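PDB 6P2K: fibronectin type III domain-containing protein, which probably cleaves the beta-1,4-glucan backbone of xyloglucan, as a glycoside hydrolase of family 74 built on seven-bladed beta-propellers. Local coordinates for residues 209-214 with 225-230; 233-238 with 285-290; 673-678 with 714-719. All coordinates share one frame; numbering follows the deposited sequence.

In the fold
The three contacts follow one another along the chain. Interaction 1 joins the first two strands of the antiparallel sheet that starts at strand 210-216. Interaction 2 links a loop of that same sheet to a loop of the next one, which runs from strand 265-270 to strand 304-314. The centres of interactions 1 and 2 are about 13 Å apart, and Glu229 O and Asn237 ND2 lie 2.9 Å apart in a probable hydrogen bond. Interaction 3 is remote, about 43 Å and 39 Å from them, centre to centre. Interactions 2 and 3 lie on opposite sides of the chain's centre. Together they hold a hairpin, loops of successive sheets and an inter-sheet helical connection.

Interaction 1. Residues 209-214 with 225-230; sequences PWNKGI and ATYAEA
Trp210 and Ala228 form an antiparallel hydrogen-bonded pair. Trp210 N donates to Ala228 O at 3.2 Å, and Ala228 N donates to Trp210 O at 2.6 Å. Further on, Lys212 N reaches Thr226 O at 2.8 Å in a nearly straight bond, 171° at the hydrogen. Asn211 bonds within its own strand. Its OD1 accepts from Gly213 N in an Asx turn, and its ND2 donates to Gly213 O at 2.9 Å, so both ends of the amide are held. The register slips by one between Asn211 and Ile214. This is a beta bulge in the hairpin of strands 210-216 and 222-228, the first two strands of a four-stranded propeller blade. At Gly213 a CB would jam against the carbonyl O of Lys212. Two CH-pi contacts add to the backbone bonds. Ala230 CB lies over the five-membered ring of Trp210, 3.6 Å from its centroid. Asn211 CB sits over the Tyr227 ring toward its rim, while Pro209 O meets that ring at the edge, in plane. The lysine chain of Lys212 packs on Ala228, CE to CB at 3.8 Å. It bends at CD (chi2 -59°), and NZ bonds Tyr167 and Asn184.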
loop_
_atom_site.group_PDB
_atom_site.type_symbol
_atom_site.label_atom_id
_atom_site.label_comp_id
_atom_site.label_asym_id
_atom_site.label_seq_id
_atom_site.Cartn_x
_atom_site.Cartn_y
_atom_site.Cartn_z
ATOM N N PRO B 209 -5.520 54.157 -37.319
ATOM C CA PRO B 209 -6.724 54.989 -37.464
ATOM C C PRO B 209 -7.918 54.476 -36.679
ATOM O O PRO B 209 -8.803 55.271 -36.342
ATOM C CB PRO B 209 -7.003 54.950 -38.976
ATOM C CG PRO B 209 -5.862 54.153 -39.595
ATOM C CD PRO B 209 -5.291 53.319 -38.504
ATOM N N TRP B 210 -7.971 53.184 -36.372
ATOM C CA TRP B 210 -9.180 52.578 -35.830
ATOM C C TRP B 210 -9.249 52.758 -34.319
ATOM O O TRP B 210 -8.317 52.392 -33.597
ATOM C CB TRP B 210 -9.230 51.092 -36.180
ATOM C CG TRP B 210 -9.393 50.836 -37.642
ATOM C CD1 TRP B 210 -9.351 51.758 -38.646
ATOM C CD2 TRP B 210 -9.618 49.569 -38.270
ATOM N NE1 TRP B 210 -9.544 51.147 -39.860
ATOM C CE2 TRP B 210 -9.709 49.802 -39.658
ATOM C CE3 TRP B 210 -9.754 48.261 -37.795
ATOM C CZ2 TRP B 210 -9.926 48.778 -40.575
ATOM C CZ3 TRP B 210 -9.973 47.243 -38.708
ATOM C CH2 TRP B 210 -10.056 47.508 -40.082
ATOM N N ASN B 211 -10.356 53.319 -33.846
ATOM C CA ASN B 211 -10.617 53.411 -32.418
ATOM C C ASN B 211 -11.349 52.164 -31.945
ATOM O O ASN B 211 -12.290 51.696 -32.595
ATOM C CB ASN B 211 -11.444 54.651 -32.085
ATOM C CG ASN B 211 -11.932 54.648 -30.652
ATOM O OD1 ASN B 211 -13.100 54.372 -30.380
ATOM N ND2 ASN B 211 -11.031 54.937 -29.723
ATOM N N LYS B 212 -10.912 51.629 -30.807
ATOM C CA LYS B 212 -11.496 50.425 -30.225
ATOM C C LYS B 212 -12.274 50.747 -28.954
ATOM O O LYS B 212 -12.193 50.032 -27.954
ATOM C CB LYS B 212 -10.417 49.383 -29.944
ATOM C CG LYS B 212 -9.669 48.930 -31.187
ATOM C CD LYS B 212 -10.624 48.324 -32.209
ATOM C CE LYS B 212 -9.881 47.825 -33.441
ATOM N NZ LYS B 212 -10.772 47.052 -34.351
ATOM N N GLY B 213 -13.039 51.820 -28.983
ATOM C CA GLY B 213 -13.841 52.213 -27.844
ATOM C C GLY B 213 -13.389 53.535 -27.262
ATOM O O GLY B 213 -12.210 53.896 -27.311
ATOM N N ILE B 214 -14.347 54.277 -26.707
ATOM C CA ILE B 214 -14.070 55.564 -26.088
ATOM C C ILE B 214 -14.734 55.614 -24.723
ATOM O O ILE B 214 -15.663 54.860 -24.424
ATOM C CB ILE B 214 -14.559 56.754 -26.934
ATOM C CG1 ILE B 214 -16.064 56.637 -27.164
ATOM C CG2 ILE B 214 -13.799 56.824 -28.245
ATOM C CD1 ILE B 214 -16.586 57.603 -28.167
ATOM N N ALA B 225 -9.423 56.905 -25.011
ATOM C CA ALA B 225 -9.633 56.052 -26.172
ATOM C C ALA B 225 -8.448 55.115 -26.351
ATOM O O ALA B 225 -7.340 55.378 -25.876
ATOM C CB ALA B 225 -9.847 56.888 -27.438
ATOM N N THR B 226 -8.710 54.006 -27.040
ATOM C CA THR B 226 -7.674 53.111 -27.533
ATOM C C THR B 226 -7.728 53.096 -29.052
ATOM O O THR B 226 -8.812 53.092 -29.644
ATOM C CB THR B 226 -7.831 51.684 -26.992
ATOM O OG1 THR B 226 -8.813 50.985 -27.765
ATOM C CG2 THR B 226 -8.256 51.703 -25.533
ATOM N N TYR B 227 -6.556 53.097 -29.681
ATOM C CA TYR B 227 -6.449 53.157 -31.130
ATOM C C TYR B 227 -5.604 51.995 -31.627
ATOM O O TYR B 227 -4.607 51.626 -30.998
ATOM C CB TYR B 227 -5.841 54.484 -31.586
ATOM C CG TYR B 227 -6.844 55.608 -31.709
ATOM C CD1 TYR B 227 -7.170 56.396 -30.612
ATOM C CD2 TYR B 227 -7.458 55.887 -32.926
ATOM C CE1 TYR B 227 -8.085 57.429 -30.723
ATOM C CE2 TYR B 227 -8.372 56.918 -33.046
ATOM C CZ TYR B 227 -8.680 57.686 -31.943
ATOM O OH TYR B 227 -9.586 58.713 -32.062
ATOM N N ALA B 228 -6.005 51.426 -32.758
ATOM C CA ALA B 228 -5.394 50.215 -33.279
ATOM C C ALA B 228 -5.038 50.395 -34.745
ATOM O O ALA B 228 -5.649 51.199 -35.455
ATOM C CB ALA B 228 -6.329 49.013 -33.131
ATOM N N GLU B 229 -4.047 49.627 -35.189
ATOM C CA GLU B 229 -3.741 49.559 -36.609
ATOM C C GLU B 229 -4.974 49.095 -37.377
ATOM O O GLU B 229 -5.850 48.412 -36.837
ATOM C CB GLU B 229 -2.569 48.608 -36.858
ATOM C CG GLU B 229 -1.309 48.920 -36.055
ATOM C CD GLU B 229 -0.060 48.266 -36.629
ATOM O OE1 GLU B 229 -0.108 47.810 -37.795
ATOM O OE2 GLU B 229 0.966 48.201 -35.913
ATOM N N ALA B 230 -5.047 49.481 -38.647
ATOM C CA ALA B 230 -6.193 49.145 -39.489
ATOM C C ALA B 230 -5.994 47.779 -40.150
ATOM O O ALA B 230 -5.959 47.638 -41.372
ATOM C CB ALA B 230 -6.422 50.237 -40.527
#

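Interaction 2. Residues 233-238 with 285-290; sequences DLRYNT and AVKDRF
Leu234 and Val286 join loops of two neighbouring propeller sheets. One loop lies between strands 222-228 and 241-246, the other between strands 278-285 and 292-300. A zinc site is near: the side chain of Val286 is about 6 Å from that of Gln16, a zinc ligand, and about 8 Å from the zinc ion. The two side chains meet tip to tip. Leu234 CD2 touches both methyls of Val286, with CG2 at 3.6 Å and CG1 at 3.8 Å. With CG1 between the backbone N and the carbonyl carbon (chi1 52°) and CG2 anti to N, both methyls are turned to Leu234 CD2. Lys287 adds its aliphatic part, with CE 4.1 Å from Leu234 CD2. Its chain bends at chi2 and chi4, and NZ ends 4.3 Å from Arg235 CG. The first loop is braced by Asp233. Its OD1 accepts from Arg235 N at 3.1 Å in an Asx turn, the donor lying above the carboxylate plane. Its OD2 sits over the face of the Arg235 guanidinium toward the rim, a salt bridge of charges alone. Arg264 ties both loops: NH2 donates to Leu234 O, and N donates to Asp288 OD2. Tyr236 of the same loop packs its ring on Tyr309 of the second subunit. The direct touch is therefore mostly apolar. Lys287 NZ and Arg235 NH1 stay 5.3 Å apart, and their like charges would probably disfavour closer approach, with Asp233 likely to offset the arginine.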
loop_
_atom_site.group_PDB
_atom_site.type_symbol
_atom_site.label_atom_id
_atom_site.label_comp_id
_atom_site.label_asym_id
_atom_site.label_seq_id
_atom_site.Cartn_x
_atom_site.Cartn_y
_atom_site.Cartn_z
ATOM N N ASP B 233 -7.611 41.048 -39.371
ATOM C CA ASP B 233 -7.482 39.858 -38.541
ATOM C C ASP B 233 -6.897 40.230 -37.182
ATOM O O ASP B 233 -5.775 40.741 -37.098
ATOM C CB ASP B 233 -6.612 38.816 -39.240
ATOM C CG ASP B 233 -6.807 37.419 -38.678
ATOM O OD1 ASP B 233 -7.207 37.295 -37.499
ATOM O OD2 ASP B 233 -6.568 36.442 -39.419
ATOM N N LEU B 234 -7.658 39.956 -36.121
ATOM C CA LEU B 234 -7.227 40.290 -34.769
ATOM C C LEU B 234 -6.043 39.453 -34.307
ATOM O O LEU B 234 -5.344 39.853 -33.369
ATOM C CB LEU B 234 -8.395 40.114 -33.798
ATOM C CG LEU B 234 -8.474 41.089 -32.627
ATOM C CD1 LEU B 234 -8.903 42.468 -33.107
ATOM C CD2 LEU B 234 -9.437 40.554 -31.580
ATOM N N ARG B 235 -5.802 38.301 -34.936
ATOM C CA ARG B 235 -4.703 37.440 -34.520
ATOM C C ARG B 235 -3.341 38.050 -34.817
ATOM O O ARG B 235 -2.348 37.650 -34.201
ATOM C CB ARG B 235 -4.839 36.075 -35.195
ATOM C CG ARG B 235 -6.217 35.458 -35.007
ATOM C CD ARG B 235 -6.251 33.988 -35.387
ATOM N NE ARG B 235 -6.474 33.794 -36.818
ATOM C CZ ARG B 235 -7.663 33.862 -37.407
ATOM N NH1 ARG B 235 -8.751 34.125 -36.692
ATOM N NH2 ARG B 235 -7.765 33.668 -38.715
ATOM N N TYR B 236 -3.271 39.014 -35.737
ATOM C CA TYR B 236 -2.019 39.681 -36.075
ATOM C C TYR B 236 -2.096 41.184 -35.835
ATOM O O TYR B 236 -1.277 41.940 -36.362
ATOM C CB TYR B 236 -1.635 39.369 -37.522
ATOM C CG TYR B 236 -1.741 37.892 -37.821
ATOM C CD1 TYR B 236 -0.807 36.996 -37.317
ATOM C CD2 TYR B 236 -2.794 37.389 -38.573
ATOM C CE1 TYR B 236 -0.908 35.644 -37.571
ATOM C CE2 TYR B 236 -2.903 36.038 -38.832
ATOM C CZ TYR B 236 -1.957 35.170 -38.329
ATOM O OH TYR B 236 -2.061 33.823 -38.584
ATOM N N ASN B 237 -3.074 41.623 -35.046
ATOM C CA ASN B 237 -3.206 43.012 -34.607
ATOM C C ASN B 237 -3.270 42.956 -33.083
ATOM O O ASN B 237 -4.340 42.736 -32.509
ATOM C CB ASN B 237 -4.445 43.669 -35.212
ATOM C CG ASN B 237 -4.437 45.177 -35.071
ATOM O OD1 ASN B 237 -3.504 45.758 -34.519
ATOM N ND2 ASN B 237 -5.483 45.821 -35.574
ATOM N N THR B 238 -2.120 43.144 -32.432
ATOM C CA THR B 238 -1.977 42.852 -31.015
ATOM C C THR B 238 -1.637 44.058 -30.151
ATOM O O THR B 238 -1.664 43.936 -28.920
ATOM C CB THR B 238 -0.890 41.786 -30.806
ATOM O OG1 THR B 238 0.401 42.369 -31.025
ATOM C CG2 THR B 238 -1.081 40.635 -31.781
ATOM N N ALA B 285 -9.405 43.939 -22.166
ATOM C CA ALA B 285 -8.937 43.718 -23.529
ATOM C C ALA B 285 -9.679 42.543 -24.144
ATOM O O ALA B 285 -10.302 41.738 -23.444
ATOM C CB ALA B 285 -7.429 43.457 -23.573
ATOM N N VAL B 286 -9.592 42.450 -25.466
ATOM C CA VAL B 286 -10.067 41.279 -26.190
ATOM C C VAL B 286 -8.905 40.307 -26.335
ATOM O O VAL B 286 -7.773 40.713 -26.630
ATOM C CB VAL B 286 -10.664 41.672 -27.557
ATOM C CG1 VAL B 286 -9.699 42.538 -28.357
ATOM C CG2 VAL B 286 -11.080 40.431 -28.343
ATOM N N LYS B 287 -9.182 39.026 -26.071
ATOM C CA LYS B 287 -8.244 37.908 -26.189
ATOM C C LYS B 287 -7.193 37.868 -25.081
ATOM O O LYS B 287 -7.041 36.835 -24.419
ATOM C CB LYS B 287 -7.552 37.913 -27.558
ATOM C CG LYS B 287 -8.429 37.431 -28.702
ATOM C CD LYS B 287 -7.623 36.646 -29.730
ATOM C CE LYS B 287 -8.313 36.640 -31.088
ATOM N NZ LYS B 287 -8.718 35.273 -31.523
ATOM N N ASP B 288 -6.468 38.964 -24.867
ATOM C CA ASP B 288 -5.307 38.942 -23.982
ATOM C C ASP B 288 -5.701 38.663 -22.534
ATOM O O ASP B 288 -6.707 39.179 -22.036
ATOM C CB ASP B 288 -4.555 40.268 -24.066
ATOM C CG ASP B 288 -3.877 40.468 -25.406
ATOM O OD1 ASP B 288 -3.178 39.541 -25.864
ATOM O OD2 ASP B 288 -4.046 41.548 -26.002
ATOM N N ARG B 289 -4.885 37.854 -21.852
ATOM C CA ARG B 289 -5.102 37.461 -20.459
ATOM C C ARG B 289 -4.110 38.203 -19.569
ATOM O O ARG B 289 -2.927 37.854 -19.520
ATOM C CB ARG B 289 -4.950 35.951 -20.289
ATOM C CG ARG B 289 -5.981 35.124 -21.029
ATOM C CD ARG B 289 -5.942 33.661 -20.589
ATOM N NE ARG B 289 -7.053 32.908 -21.160
ATOM C CZ ARG B 289 -8.282 32.883 -20.648
ATOM N NH1 ARG B 289 -8.562 33.560 -19.540
ATOM N NH2 ARG B 289 -9.232 32.178 -21.245
ATOM N N PHE B 290 -4.599 39.215 -18.848
ATOM C CA PHE B 290 -3.768 39.915 -17.876
ATOM C C PHE B 290 -4.558 40.378 -16.659
ATOM O O PHE B 290 -4.005 41.104 -15.824
ATOM C CB PHE B 290 -3.070 41.127 -18.515
ATOM C CG PHE B 290 -4.012 42.073 -19.207
ATOM C CD1 PHE B 290 -4.744 43.004 -18.486
ATOM C CD2 PHE B 290 -4.162 42.032 -20.580
ATOM C CE1 PHE B 290 -5.610 43.868 -19.121
ATOM C CE2 PHE B 290 -5.021 42.895 -21.220
ATOM C CZ PHE B 290 -5.748 43.814 -20.491
#

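Interaction 3. Residues 673-678 with 714-719; sequences RPTSNL and LGYGVF
The loop 673-678 passes beside strand 714-719, with the CA atoms of Arg673 and Gly717, and likewise those of Leu678 and Tyr716, 7.3 Å apart. Arg673 and Tyr716 run alongside each other with opposite headings, and each binds the other's backbone. Tyr716 OH donates to Arg673 O at 2.7 Å, nearly in line with the C=O bond. Arg673 NE donates to Tyr716 O at 2.8 Å, within both the guanidinium and the carbonyl planes. CG of Arg673 is anti to the backbone N (chi1 -178°), and the chain runs extended to NE. Its NH2 reaches a water at 2.9 Å, which also lies 3.0 Å from Gly715 O, and NH1 forms a salt bridge with Asp733. Asn677 CB covers one guanidinium face. Around the tyrosine ring, Leu678 CD1 lies over one face, 3.8 Å from the centroid, and Thr675 CG2 stands at the edge, 3.3 Å from OH. Phe719 CE2 packs on Arg673 CB at 3.7 Å. An alanine in place of Tyr716 would probably leave Arg673 O without its hydroxyl mate and open a gap beside Leu678 CD1. Arg673 directly follows helix 666-672, so the contact fastens the helical connection between two blades onto strand 714-723, the third strand of a four-stranded antiparallel propeller blade.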
loop_
_atom_site.group_PDB
_atom_site.type_symbol
_atom_site.label_atom_id
_atom_site.label_comp_id
_atom_site.label_asym_id
_atom_site.label_seq_id
_atom_site.Cartn_x
_atom_site.Cartn_y
_atom_site.Cartn_z
ATOM N N ARG B 673 -45.185 20.086 -36.006
ATOM C CA ARG B 673 -44.822 21.317 -35.302
ATOM C C ARG B 673 -44.990 22.480 -36.271
ATOM O O ARG B 673 -44.067 22.813 -37.027
ATOM C CB ARG B 673 -43.395 21.242 -34.762
ATOM C CG ARG B 673 -42.939 22.466 -33.973
ATOM C CD ARG B 673 -41.668 22.147 -33.203
ATOM N NE ARG B 673 -41.068 23.325 -32.586
ATOM C CZ ARG B 673 -41.449 23.839 -31.422
ATOM N NH1 ARG B 673 -42.445 23.285 -30.741
ATOM N NH2 ARG B 673 -40.838 24.910 -30.941
ATOM N N PRO B 674 -46.163 23.114 -36.282
ATOM C CA PRO B 674 -46.400 24.220 -37.218
ATOM C C PRO B 674 -45.440 25.374 -36.978
ATOM O O PRO B 674 -45.000 25.624 -35.853
ATOM C CB PRO B 674 -47.849 24.629 -36.924
ATOM C CG PRO B 674 -48.468 23.408 -36.305
ATOM C CD PRO B 674 -47.369 22.772 -35.508
ATOM N N THR B 675 -45.116 26.090 -38.060
ATOM C CA THR B 675 -44.214 27.234 -37.961
ATOM C C THR B 675 -44.749 28.303 -37.022
ATOM O O THR B 675 -43.989 29.188 -36.615
ATOM C CB THR B 675 -43.961 27.831 -39.347
ATOM O OG1 THR B 675 -45.191 28.314 -39.897
ATOM C CG2 THR B 675 -43.389 26.770 -40.281
ATOM N N SER B 676 -46.028 28.232 -36.659
ATOM C CA SER B 676 -46.597 29.079 -35.622
ATOM C C SER B 676 -45.802 29.049 -34.317
ATOM O O SER B 676 -45.927 29.980 -33.517
ATOM C CB SER B 676 -48.042 28.644 -35.373
ATOM O OG SER B 676 -48.113 27.776 -34.246
ATOM N N ASN B 677 -45.027 27.995 -34.069
ATOM C CA ASN B 677 -44.280 27.865 -32.820
ATOM C C ASN B 677 -42.956 28.624 -32.818
ATOM O O ASN B 677 -42.340 28.767 -31.754
ATOM C CB ASN B 677 -44.013 26.384 -32.522
ATOM C CG ASN B 677 -45.284 25.616 -32.248
ATOM O OD1 ASN B 677 -45.795 25.624 -31.131
ATOM N ND2 ASN B 677 -45.819 24.967 -33.277
ATOM N N LEU B 678 -42.513 29.121 -33.968
ATOM C CA LEU B 678 -41.186 29.700 -34.131
ATOM C C LEU B 678 -41.306 31.211 -34.247
ATOM O O LEU B 678 -41.933 31.718 -35.185
ATOM C CB LEU B 678 -40.497 29.118 -35.361
ATOM C CG LEU B 678 -40.528 27.594 -35.400
ATOM C CD1 LEU B 678 -39.973 27.118 -36.715
ATOM C CD2 LEU B 678 -39.744 27.009 -34.231
ATOM N N LEU B 714 -30.572 28.220 -35.738
ATOM C CA LEU B 714 -32.019 28.094 -35.670
ATOM C C LEU B 714 -32.386 26.630 -35.483
ATOM O O LEU B 714 -31.967 25.774 -36.270
ATOM C CB LEU B 714 -32.677 28.655 -36.931
ATOM C CG LEU B 714 -32.431 30.147 -37.168
ATOM C CD1 LEU B 714 -32.883 30.557 -38.561
ATOM C CD2 LEU B 714 -33.144 30.971 -36.105
ATOM N N GLY B 715 -33.154 26.347 -34.436
ATOM C CA GLY B 715 -33.653 25.007 -34.205
ATOM C C GLY B 715 -35.139 24.916 -34.472
ATOM O O GLY B 715 -35.929 25.627 -33.841
ATOM N N TYR B 716 -35.538 24.060 -35.416
ATOM C CA TYR B 716 -36.958 23.943 -35.729
ATOM C C TYR B 716 -37.707 23.228 -34.612
ATOM O O TYR B 716 -38.760 23.691 -34.162
ATOM C CB TYR B 716 -37.162 23.214 -37.059
ATOM C CG TYR B 716 -38.570 23.384 -37.571
ATOM C CD1 TYR B 716 -39.603 22.581 -37.102
ATOM C CD2 TYR B 716 -38.878 24.374 -38.494
ATOM C CE1 TYR B 716 -40.900 22.752 -37.549
ATOM C CE2 TYR B 716 -40.173 24.549 -38.949
ATOM C CZ TYR B 716 -41.179 23.736 -38.472
ATOM O OH TYR B 716 -42.468 23.906 -38.920
ATOM N N GLY B 717 -37.185 22.091 -34.163
ATOM C CA GLY B 717 -37.858 21.329 -33.131
ATOM C C GLY B 717 -37.281 19.947 -32.918
ATOM O O GLY B 717 -36.518 19.442 -33.748
ATOM N N VAL B 718 -37.638 19.331 -31.794
ATOM C CA VAL B 718 -37.222 17.977 -31.447
ATOM C C VAL B 718 -38.425 17.065 -31.626
ATOM O O VAL B 718 -39.527 17.385 -31.164
ATOM C CB VAL B 718 -36.684 17.905 -30.008
ATOM C CG1 VAL B 718 -36.071 16.533 -29.732
ATOM C CG2 VAL B 718 -35.673 19.017 -29.772
ATOM N N PHE B 719 -38.220 15.936 -32.298
ATOM C CA PHE B 719 -39.315 15.045 -32.656
ATOM C C PHE B 719 -39.032 13.631 -32.174
ATOM O O PHE B 719 -37.923 13.116 -32.335
ATOM C CB PHE B 719 -39.557 15.055 -34.168
ATOM C CG PHE B 719 -39.869 16.419 -34.710
ATOM C CD1 PHE B 719 -38.848 17.268 -35.122
ATOM C CD2 PHE B 719 -41.182 16.867 -34.782
ATOM C CE1 PHE B 719 -39.134 18.529 -35.611
ATOM C CE2 PHE B 719 -41.475 18.125 -35.272
ATOM C CZ PHE B 719 -40.451 18.959 -35.688
HETATM O O HOH W 1 -38.122 25.435 -31.780
#